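Long-range contacts in endo-arabinase (Bacteroides thetaiotaomicron, PDB 5C0P), which probably hydrolyses glycosidic bonds in L-arabinan as a magnesium-binding member of glycosyl hydrolase family 43: residues N46-R51 with Q78-P83; K62-S67 with S114-F119; K216-W221 with I233-S238. One frame throughout, in Å; residues are numbered along the deposited sequence.

Contact 1. Residues N46-R51 with Q78-P83; sequences NNLKIR and QDFWAP
F80 and L48 meet with each CG set beside its own backbone N and anti to the carbonyl carbon (chi1 -74° in F80, -63° in L48), and chi2 of F80 (-116°) turns the ring so that one face meets the 48-49 peptide. L48 C lies 3.5 Å above the ring plane, over its centre. L48 CA sits 3.9 Å from the ring centroid and close to its normal, a CH-pi contact, and K49 N comes within 3.4 Å of F80 CD1. On the same face, just outside the rim, L48 CD2 touches F80 CD2 at 3.8 Å, the two side chains crossing at about a right angle. I50 arrives differently: its CD1 lies at the ring edge, in plane, 4.0 Å from F80 CD1, and also reaches P83 CG at 4.1 Å. No direct hydrogen bond joins the segments; a water accepts from L48 N at 3.0 Å and donates to D79 O. The contact packs the segment leading into strand 50-55 of one sheet on the first strand, 78-88, of the next, consistent with adjacent blades of the family 43 propeller. F80 and W81 form a G1 beta bulge opposite T97, and P83 immediately precedes D84, a magnesium ligand. A peptide group and a CH over the ring face, together with apolar packing, carry the contact, so its fit depends on shape more than on directed bonds.

Contact 2. Residues K62-S67 with S114-F119; sequences KDEGYS and SPKGPF
S67 and F119 are joined through the backbone, F119 N donating to S67 O over 2.9 Å, nearly along the C=O axis, just beyond the type I turn S114-G117 and the cis peptide before P118. The same oxygen receives a CA-H...O contact from P118 CA at 3.4 Å. S67 CB lies at the edge of the F119 ring, in its plane, 3.9 Å from CE2, and on another flank rests 3.4 Å from K116 O. S67 OG, set between the backbone N and the carbonyl carbon (chi1 60°), is hydrogen-bonded to H43. An alanine in place of F119 would probably leave S67 CB without its aromatic neighbour and open a gap beside Y92 and L94, although the backbone bond could remain. Farther out, the K116 side chain runs obliquely across E64, its CD 3.8 Å from E64 OE1. E64 OE2 is salt-bridged to K54 and K62. A water links Y66 O with K116 O. The loop after strand 103-112 is therefore fastened to strand 60-68 by one straight backbone bond, while the opposite charges of E64 and K116, with OE1 and NZ 4.6 Å apart, are bridged by a second water and would probably still attract at this distance.

Contact 3. Residues K216-W221 with I233-S238; sequences KLIMLW and IGQAVS
W221 and G234 close one end of a regular antiparallel pairing, in which G234 N donates to W221 O at 2.8 Å and W221 N returns a longer bond to G234 O. The middle is equally close: M219 N reaches A236 O at 2.8 Å, and A236 N answers to M219 O. Between these bonds the non-hydrogen-bonded pairs add CA-H...O contacts, of which Q235 CA to M219 O is the shortest at 3.1 Å. On the face of L220 and Q235, L220 CD2 packs 3.8 Å from Q235 CB. The extended Q235 lies alongside I218, its OE1 3.8 Å from I218 CG2 and accepting from F298 N. The two strands form a beta hairpin in the middle of a four-stranded antiparallel sheet, consistent with a blade of the five-bladed beta-propeller of family 43. On the opposite face, that of L217, M219, W221, A236 and S238, chi1 of W221 (63°) sets CG between the backbone N and the carbonyl carbon, and chi2 (-74°) brings CD1 to 3.8 Å from G234 O; NE1 is hydrogen-bonded to Q249 OE1. F183 and W190 bury the indole further, and L182 packs against M219, a selenomethionine. Toward the partly exposed K216 and V237 the backbone still holds, S238 N bonding L217 O at 2.8 Å and L217 N bonding S238 O. Only side-chain packing is looser there: I218 CG1 and V237 CG2 are 4.4 Å apart, and the extended K216 chain leads away from the partner strand.

Contacts 1 and 2 are neighbours, their centres 13 Å apart, and their segments alternate along the chain. They share the sheet in which strands 50-55 and 60-68 pair, and touch directly through the R51-D63 salt bridge and the packing of R51 on Y66. Each ties that sheet to the next one: contact 1 through strand 78-88, contact 2 through the loop following strand 103-112. Contact 3 comes later in the sequence, within one hairpin of another sheet on the opposite side of the chain's centre, about 26 and 30 Å from the other two, centre to centre. All lie in the family 43 region of the chain, consistent with contacts between (1 and 2) and within (3) blades of its five-bladed propeller.

Contact 1. Residues N46-R51 with Q78-P83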
loop_
_atom_site.group_PDB
_atom_site.type_symbol
_atom_site.label_atom_id
_atom_site.label_comp_id
_atom_site.label_asym_id
_atom_site.label_seq_id
_atom_site.Cartn_x
_atom_site.Cartn_y
_atom_site.Cartn_z
ATOM N N ASN A 46 -9.949 -11.201 -0.507
ATOM C CA ASN A 46 -10.737 -12.284 0.071
ATOM C C ASN A 46 -10.791 -13.454 -0.918
ATOM O O ASN A 46 -11.766 -14.206 -0.969
ATOM C CB ASN A 46 -12.130 -11.747 0.423
ATOM C CG ASN A 46 -12.977 -12.721 1.229
ATOM O OD1 ASN A 46 -14.166 -12.883 0.944
ATOM N ND2 ASN A 46 -12.382 -13.365 2.239
ATOM N N ASN A 47 -9.702 -13.588 -1.680
ATOM C CA ASN A 47 -9.510 -14.638 -2.689
ATOM C C ASN A 47 -10.267 -14.343 -3.984
ATOM O O ASN A 47 -11.442 -14.696 -4.120
ATOM C CB ASN A 47 -9.840 -16.038 -2.158
ATOM C CG ASN A 47 -9.311 -17.140 -3.056
ATOM O OD1 ASN A 47 -8.835 -16.885 -4.164
ATOM N ND2 ASN A 47 -9.402 -18.381 -2.586
ATOM N N LEU A 48 -9.576 -13.683 -4.915
ATOM C CA LEU A 48 -10.127 -13.313 -6.231
ATOM C C LEU A 48 -11.365 -12.419 -6.111
ATOM O O LEU A 48 -12.264 -12.440 -6.964
ATOM C CB LEU A 48 -10.400 -14.551 -7.092
ATOM C CG LEU A 48 -9.121 -15.340 -7.410
ATOM C CD1 LEU A 48 -9.404 -16.556 -8.280
ATOM C CD2 LEU A 48 -8.118 -14.424 -8.098
ATOM N N LYS A 49 -11.392 -11.644 -5.035
ATOM C CA LYS A 49 -12.404 -10.614 -4.844
ATOM C C LYS A 49 -11.972 -9.735 -3.700
ATOM O O LYS A 49 -11.191 -10.154 -2.847
ATOM C CB LYS A 49 -13.769 -11.225 -4.547
ATOM C CG LYS A 49 -13.801 -12.207 -3.392
ATOM C CD LYS A 49 -14.981 -13.161 -3.560
ATOM C CE LYS A 49 -15.045 -14.198 -2.452
ATOM N NZ LYS A 49 -13.890 -15.118 -2.472
ATOM N N ILE A 50 -12.475 -8.505 -3.687
ATOM C CA ILE A 50 -12.170 -7.594 -2.601
ATOM C C ILE A 50 -13.380 -7.502 -1.683
ATOM O O ILE A 50 -14.487 -7.193 -2.122
ATOM C CB ILE A 50 -11.767 -6.193 -3.116
ATOM C CG1 ILE A 50 -10.623 -6.295 -4.133
ATOM C CG2 ILE A 50 -11.382 -5.256 -1.951
ATOM C CD1 ILE A 50 -9.375 -7.019 -3.623
ATOM N N ARG A 51 -13.152 -7.804 -0.406
ATOM C CA ARG A 51 -14.183 -7.754 0.624
ATOM C C ARG A 51 -13.970 -6.471 1.415
ATOM O O ARG A 51 -12.850 -5.981 1.507
ATOM C CB ARG A 51 -14.039 -8.970 1.551
ATOM C CG ARG A 51 -15.107 -9.129 2.624
ATOM C CD ARG A 51 -16.223 -10.005 2.128
ATOM N NE ARG A 51 -17.084 -10.504 3.200
ATOM C CZ ARG A 51 -17.138 -11.777 3.574
ATOM N NH1 ARG A 51 -17.953 -12.150 4.553
ATOM N NH2 ARG A 51 -16.380 -12.681 2.965
ATOM N N GLN A 78 -6.318 -12.427 -12.154
ATOM C CA GLN A 78 -5.554 -13.102 -11.098
ATOM C C GLN A 78 -5.034 -12.140 -10.048
ATOM O O GLN A 78 -4.962 -10.926 -10.286
ATOM C CB GLN A 78 -4.376 -13.890 -11.701
ATOM C CG GLN A 78 -4.816 -15.033 -12.598
ATOM C CD GLN A 78 -3.662 -15.778 -13.236
ATOM O OE1 GLN A 78 -3.629 -15.961 -14.452
ATOM N NE2 GLN A 78 -2.723 -16.230 -12.420
ATOM N N ASP A 79 -4.708 -12.707 -8.883
ATOM C CA ASP A 79 -4.031 -12.038 -7.762
ATOM C C ASP A 79 -4.950 -11.263 -6.805
ATOM O O ASP A 79 -5.211 -11.745 -5.712
ATOM C CB ASP A 79 -2.829 -11.180 -8.211
ATOM C CG ASP A 79 -1.814 -11.960 -9.040
ATOM O OD1 ASP A 79 -1.706 -13.191 -8.868
ATOM O OD2 ASP A 79 -1.124 -11.328 -9.859
ATOM N N PHE A 80 -5.419 -10.078 -7.202
ATOM C CA PHE A 80 -6.229 -9.215 -6.321
ATOM C C PHE A 80 -5.455 -8.833 -5.054
ATOM O O PHE A 80 -6.015 -8.794 -3.959
ATOM C CB PHE A 80 -7.562 -9.885 -5.923
ATOM C CG PHE A 80 -8.592 -9.929 -7.028
ATOM C CD1 PHE A 80 -9.792 -9.244 -6.896
ATOM C CD2 PHE A 80 -8.357 -10.648 -8.192
ATOM C CE1 PHE A 80 -10.743 -9.273 -7.909
ATOM C CE2 PHE A 80 -9.306 -10.686 -9.218
ATOM C CZ PHE A 80 -10.502 -9.991 -9.066
ATOM N N TRP A 81 -4.168 -8.549 -5.211
ATOM C CA TRP A 81 -3.294 -8.330 -4.059
ATOM C C TRP A 81 -3.362 -6.926 -3.497
ATOM O O TRP A 81 -3.407 -5.939 -4.244
ATOM C CB TRP A 81 -1.836 -8.607 -4.421
ATOM C CG TRP A 81 -1.515 -10.034 -4.719
ATOM C CD1 TRP A 81 -2.313 -11.125 -4.524
ATOM C CD2 TRP A 81 -0.289 -10.521 -5.270
ATOM N NE1 TRP A 81 -1.651 -12.264 -4.916
ATOM C CE2 TRP A 81 -0.412 -11.918 -5.387
ATOM C CE3 TRP A 81 0.898 -9.905 -5.681
ATOM C CZ2 TRP A 81 0.619 -12.717 -5.891
ATOM C CZ3 TRP A 81 1.912 -10.695 -6.193
ATOM C CH2 TRP A 81 1.767 -12.086 -6.292
ATOM N N ALA A 82 -3.359 -6.861 -2.166
ATOM C CA ALA A 82 -3.071 -5.642 -1.416
ATOM C C ALA A 82 -3.838 -4.397 -1.852
ATOM O O ALA A 82 -3.254 -3.421 -2.310
ATOM C CB ALA A 82 -1.557 -5.382 -1.428
ATOM N N PRO A 83 -5.158 -4.412 -1.682
ATOM C CA PRO A 83 -5.923 -3.208 -2.015
ATOM C C PRO A 83 -5.622 -2.024 -1.081
ATOM O O PRO A 83 -5.405 -2.203 0.129
ATOM C CB PRO A 83 -7.375 -3.673 -1.843
ATOM C CG PRO A 83 -7.290 -4.839 -0.871
ATOM C CD PRO A 83 -6.004 -5.519 -1.191
HETATM O O HOH W 1 -6.629 -13.836 -4.718
#

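Contact 2. Residues K62-S67 with S114-F119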
loop_
_atom_site.group_PDB
_atom_site.type_symbol
_atom_site.label_atom_id
_atom_site.label_comp_id
_atom_site.label_asym_id
_atom_site.label_seq_id
_atom_site.Cartn_x
_atom_site.Cartn_y
_atom_site.Cartn_z
ATOM N N LYS A 62 -17.805 -4.724 11.007
ATOM C CA LYS A 62 -19.008 -5.256 10.379
ATOM C C LYS A 62 -18.715 -5.602 8.922
ATOM O O LYS A 62 -18.053 -4.839 8.215
ATOM C CB LYS A 62 -20.128 -4.210 10.442
ATOM C CG LYS A 62 -21.420 -4.612 9.756
ATOM C CD LYS A 62 -22.385 -3.433 9.716
ATOM C CE LYS A 62 -23.688 -3.809 9.040
ATOM N NZ LYS A 62 -23.449 -4.456 7.727
ATOM N N ASP A 63 -19.199 -6.753 8.480
ATOM C CA ASP A 63 -19.051 -7.174 7.095
ATOM C C ASP A 63 -19.995 -6.371 6.209
ATOM O O ASP A 63 -21.214 -6.373 6.419
ATOM C CB ASP A 63 -19.368 -8.671 6.992
ATOM C CG ASP A 63 -19.268 -9.209 5.573
ATOM O OD1 ASP A 63 -18.586 -8.601 4.722
ATOM O OD2 ASP A 63 -19.877 -10.271 5.313
ATOM N N GLU A 64 -19.424 -5.674 5.227
ATOM C CA GLU A 64 -20.209 -4.913 4.260
ATOM C C GLU A 64 -20.160 -5.528 2.862
ATOM O O GLU A 64 -20.544 -4.895 1.883
ATOM C CB GLU A 64 -19.747 -3.454 4.219
ATOM C CG GLU A 64 -20.171 -2.636 5.433
ATOM C CD GLU A 64 -21.665 -2.363 5.479
ATOM O OE1 GLU A 64 -22.365 -2.597 4.470
ATOM O OE2 GLU A 64 -22.145 -1.910 6.536
ATOM N N GLY A 65 -19.716 -6.776 2.770
ATOM C CA GLY A 65 -19.803 -7.495 1.515
ATOM C C GLY A 65 -18.626 -7.250 0.593
ATOM O O GLY A 65 -17.522 -6.936 1.038
ATOM N N TYR A 66 -18.859 -7.387 -0.707
ATOM C CA TYR A 66 -17.770 -7.278 -1.666
ATOM C C TYR A 66 -17.767 -5.924 -2.350
ATOM O O TYR A 66 -18.791 -5.481 -2.880
ATOM C CB TYR A 66 -17.870 -8.388 -2.712
ATOM C CG TYR A 66 -17.893 -9.766 -2.102
ATOM C CD1 TYR A 66 -16.764 -10.289 -1.483
ATOM C CD2 TYR A 66 -19.042 -10.538 -2.137
ATOM C CE1 TYR A 66 -16.782 -11.549 -0.920
ATOM C CE2 TYR A 66 -19.069 -11.799 -1.580
ATOM C CZ TYR A 66 -17.936 -12.298 -0.972
ATOM O OH TYR A 66 -17.964 -13.556 -0.417
ATOM N N SER A 67 -16.609 -5.274 -2.324
ATOM C CA SER A 67 -16.445 -3.976 -2.959
ATOM C C SER A 67 -15.951 -4.116 -4.398
ATOM O O SER A 67 -16.132 -3.207 -5.201
ATOM C CB SER A 67 -15.505 -3.085 -2.150
ATOM O OG SER A 67 -14.222 -3.683 -2.023
ATOM N N SER A 114 -18.844 5.479 -3.525
ATOM C CA SER A 114 -18.992 5.098 -2.118
ATOM C C SER A 114 -17.703 4.532 -1.551
ATOM O O SER A 114 -16.965 3.852 -2.258
ATOM C CB SER A 114 -20.080 4.031 -1.987
ATOM O OG SER A 114 -20.042 3.404 -0.710
ATOM N N PRO A 115 -17.438 4.786 -0.254
ATOM C CA PRO A 115 -16.229 4.251 0.377
ATOM C C PRO A 115 -16.259 2.728 0.514
ATOM O O PRO A 115 -15.209 2.132 0.767
ATOM C CB PRO A 115 -16.254 4.893 1.770
ATOM C CG PRO A 115 -17.700 5.180 2.023
ATOM C CD PRO A 115 -18.237 5.602 0.679
ATOM N N LYS A 116 -17.430 2.110 0.361
ATOM C CA LYS A 116 -17.494 0.648 0.391
ATOM C C LYS A 116 -17.739 0.017 -0.980
ATOM O O LYS A 116 -18.081 -1.164 -1.071
ATOM C CB LYS A 116 -18.534 0.153 1.396
ATOM C CG LYS A 116 -19.964 0.598 1.119
ATOM C CD LYS A 116 -20.915 0.006 2.159
ATOM C CE LYS A 116 -22.358 0.167 1.732
ATOM N NZ LYS A 116 -22.554 -0.428 0.385
ATOM N N GLY A 117 -17.544 0.789 -2.045
ATOM C CA GLY A 117 -17.790 0.271 -3.381
ATOM C C GLY A 117 -19.271 0.238 -3.706
ATOM O O GLY A 117 -20.091 0.759 -2.944
ATOM N N PRO A 118 -19.654 -0.422 -4.812
ATOM C CA PRO A 118 -18.826 -1.249 -5.697
ATOM C C PRO A 118 -17.925 -0.409 -6.588
ATOM O O PRO A 118 -18.302 0.695 -7.001
ATOM C CB PRO A 118 -19.862 -1.985 -6.553
ATOM C CG PRO A 118 -21.040 -1.055 -6.587
ATOM C CD PRO A 118 -21.057 -0.365 -5.257
ATOM N N PHE A 119 -16.733 -0.928 -6.850
ATOM C CA PHE A 119 -15.766 -0.265 -7.721
ATOM C C PHE A 119 -15.865 -0.789 -9.148
ATOM O O PHE A 119 -16.123 -1.972 -9.369
ATOM C CB PHE A 119 -14.349 -0.494 -7.200
ATOM C CG PHE A 119 -14.065 0.200 -5.908
ATOM C CD1 PHE A 119 -13.672 1.531 -5.903
ATOM C CD2 PHE A 119 -14.200 -0.472 -4.701
ATOM C CE1 PHE A 119 -13.424 2.187 -4.713
ATOM C CE2 PHE A 119 -13.946 0.178 -3.503
ATOM C CZ PHE A 119 -13.559 1.507 -3.516
HETATM O O HOH W 2 -22.699 -3.309 1.689
HETATM O O HOH W 3 -19.884 -2.878 -2.528
#

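Contact 3. Residues K216-W221 with I233-S238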
loop_
_atom_site.group_PDB
_atom_site.type_symbol
_atom_site.label_atom_id
_atom_site.label_comp_id
_atom_site.label_asym_id
_atom_site.label_seq_id
_atom_site.Cartn_x
_atom_site.Cartn_y
_atom_site.Cartn_z
ATOM N N LYS A 216 9.049 17.844 4.925
ATOM C CA LYS A 216 9.876 16.656 4.733
ATOM C C LYS A 216 8.999 15.417 4.576
ATOM O O LYS A 216 7.873 15.369 5.076
ATOM C CB LYS A 216 10.884 16.499 5.869
ATOM C CG LYS A 216 11.822 17.685 5.936
ATOM C CD LYS A 216 12.887 17.525 7.006
ATOM C CE LYS A 216 13.793 18.756 7.021
ATOM N NZ LYS A 216 14.882 18.630 8.019
ATOM N N LEU A 217 9.512 14.427 3.854
ATOM C CA LEU A 217 8.749 13.221 3.569
ATOM C C LEU A 217 9.369 12.010 4.228
ATOM O O LEU A 217 10.596 11.849 4.238
ATOM C CB LEU A 217 8.677 12.963 2.062
ATOM C CG LEU A 217 8.272 14.130 1.172
ATOM C CD1 LEU A 217 8.309 13.695 -0.284
ATOM C CD2 LEU A 217 6.894 14.607 1.563
ATOM N N ILE A 218 8.511 11.174 4.805
ATOM C CA ILE A 218 8.920 9.846 5.228
ATOM C C ILE A 218 8.260 8.814 4.321
ATOM O O ILE A 218 7.049 8.887 4.059
ATOM C CB ILE A 218 8.505 9.569 6.683
ATOM C CG1 ILE A 218 9.058 10.649 7.609
ATOM C CG2 ILE A 218 8.988 8.183 7.128
ATOM C CD1 ILE A 218 8.570 10.520 9.052
HETATM N N MSE A 219 9.043 7.852 3.847
HETATM C CA MSE A 219 8.460 6.710 3.152
HETATM C C MSE A 219 8.585 5.477 4.006
HETATM O O MSE A 219 9.651 5.179 4.548
HETATM C CB MSE A 219 9.088 6.439 1.787
HETATM C CG MSE A 219 8.355 5.301 1.043
HETATM SE SE MSE A 219 9.275 4.788 -0.526
HETATM C CE MSE A 219 8.768 6.333 -1.583
ATOM N N LEU A 220 7.473 4.773 4.154
ATOM C CA LEU A 220 7.502 3.432 4.715
ATOM C C LEU A 220 7.491 2.435 3.568
ATOM O O LEU A 220 6.904 2.684 2.505
ATOM C CB LEU A 220 6.290 3.192 5.613
ATOM C CG LEU A 220 6.175 4.130 6.814
ATOM C CD1 LEU A 220 4.909 3.791 7.592
ATOM C CD2 LEU A 220 7.398 4.031 7.709
ATOM N N TRP A 221 8.154 1.306 3.776
ATOM C CA TRP A 221 8.138 0.224 2.804
ATOM C C TRP A 221 8.585 -1.047 3.498
ATOM O O TRP A 221 9.085 -0.995 4.621
ATOM C CB TRP A 221 9.031 0.556 1.598
ATOM C CG TRP A 221 10.491 0.727 1.912
ATOM C CD1 TRP A 221 11.081 1.780 2.547
ATOM C CD2 TRP A 221 11.542 -0.177 1.565
ATOM N NE1 TRP A 221 12.444 1.577 2.633
ATOM C CE2 TRP A 221 12.747 0.381 2.035
ATOM C CE3 TRP A 221 11.574 -1.409 0.907
ATOM C CZ2 TRP A 221 13.982 -0.263 1.866
ATOM C CZ3 TRP A 221 12.795 -2.046 0.741
ATOM C CH2 TRP A 221 13.982 -1.468 1.214
ATOM N N ILE A 233 9.133 -3.440 8.477
ATOM C CA ILE A 233 8.849 -2.105 7.971
ATOM C C ILE A 233 10.120 -1.282 8.094
ATOM O O ILE A 233 10.708 -1.179 9.191
ATOM C CB ILE A 233 7.764 -1.416 8.816
ATOM C CG1 ILE A 233 6.522 -2.312 8.937
ATOM C CG2 ILE A 233 7.423 -0.049 8.224
ATOM C CD1 ILE A 233 5.578 -1.879 10.061
ATOM N N GLY A 234 10.562 -0.724 6.970
ATOM C CA GLY A 234 11.676 0.203 6.978
ATOM C C GLY A 234 11.166 1.599 6.693
ATOM O O GLY A 234 10.028 1.784 6.218
ATOM N N GLN A 235 11.982 2.594 7.009
ATOM C CA GLN A 235 11.621 3.963 6.675
ATOM C C GLN A 235 12.783 4.665 5.993
ATOM O O GLN A 235 13.948 4.315 6.203
ATOM C CB GLN A 235 11.167 4.744 7.919
ATOM C CG GLN A 235 12.256 5.018 8.938
ATOM C CD GLN A 235 11.746 5.800 10.138
ATOM O OE1 GLN A 235 10.861 6.656 10.011
ATOM N NE2 GLN A 235 12.299 5.510 11.310
ATOM N N ALA A 236 12.444 5.633 5.150
ATOM C CA ALA A 236 13.431 6.475 4.487
ATOM C C ALA A 236 12.930 7.900 4.535
ATOM O O ALA A 236 11.722 8.135 4.560
ATOM C CB ALA A 236 13.637 6.033 3.051
ATOM N N VAL A 237 13.851 8.854 4.560
ATOM C CA VAL A 237 13.475 10.253 4.679
ATOM C C VAL A 237 13.959 11.029 3.458
ATOM O O VAL A 237 15.087 10.843 3.002
ATOM C CB VAL A 237 14.065 10.884 5.961
ATOM C CG1 VAL A 237 13.827 12.390 5.986
ATOM C CG2 VAL A 237 13.453 10.229 7.203
ATOM N N SER A 238 13.083 11.868 2.910
ATOM C CA SER A 238 13.489 12.846 1.905
ATOM C C SER A 238 13.400 14.231 2.531
ATOM O O SER A 238 12.326 14.841 2.572
ATOM C CB SER A 238 12.608 12.763 0.662
ATOM O OG SER A 238 13.008 13.735 -0.295
#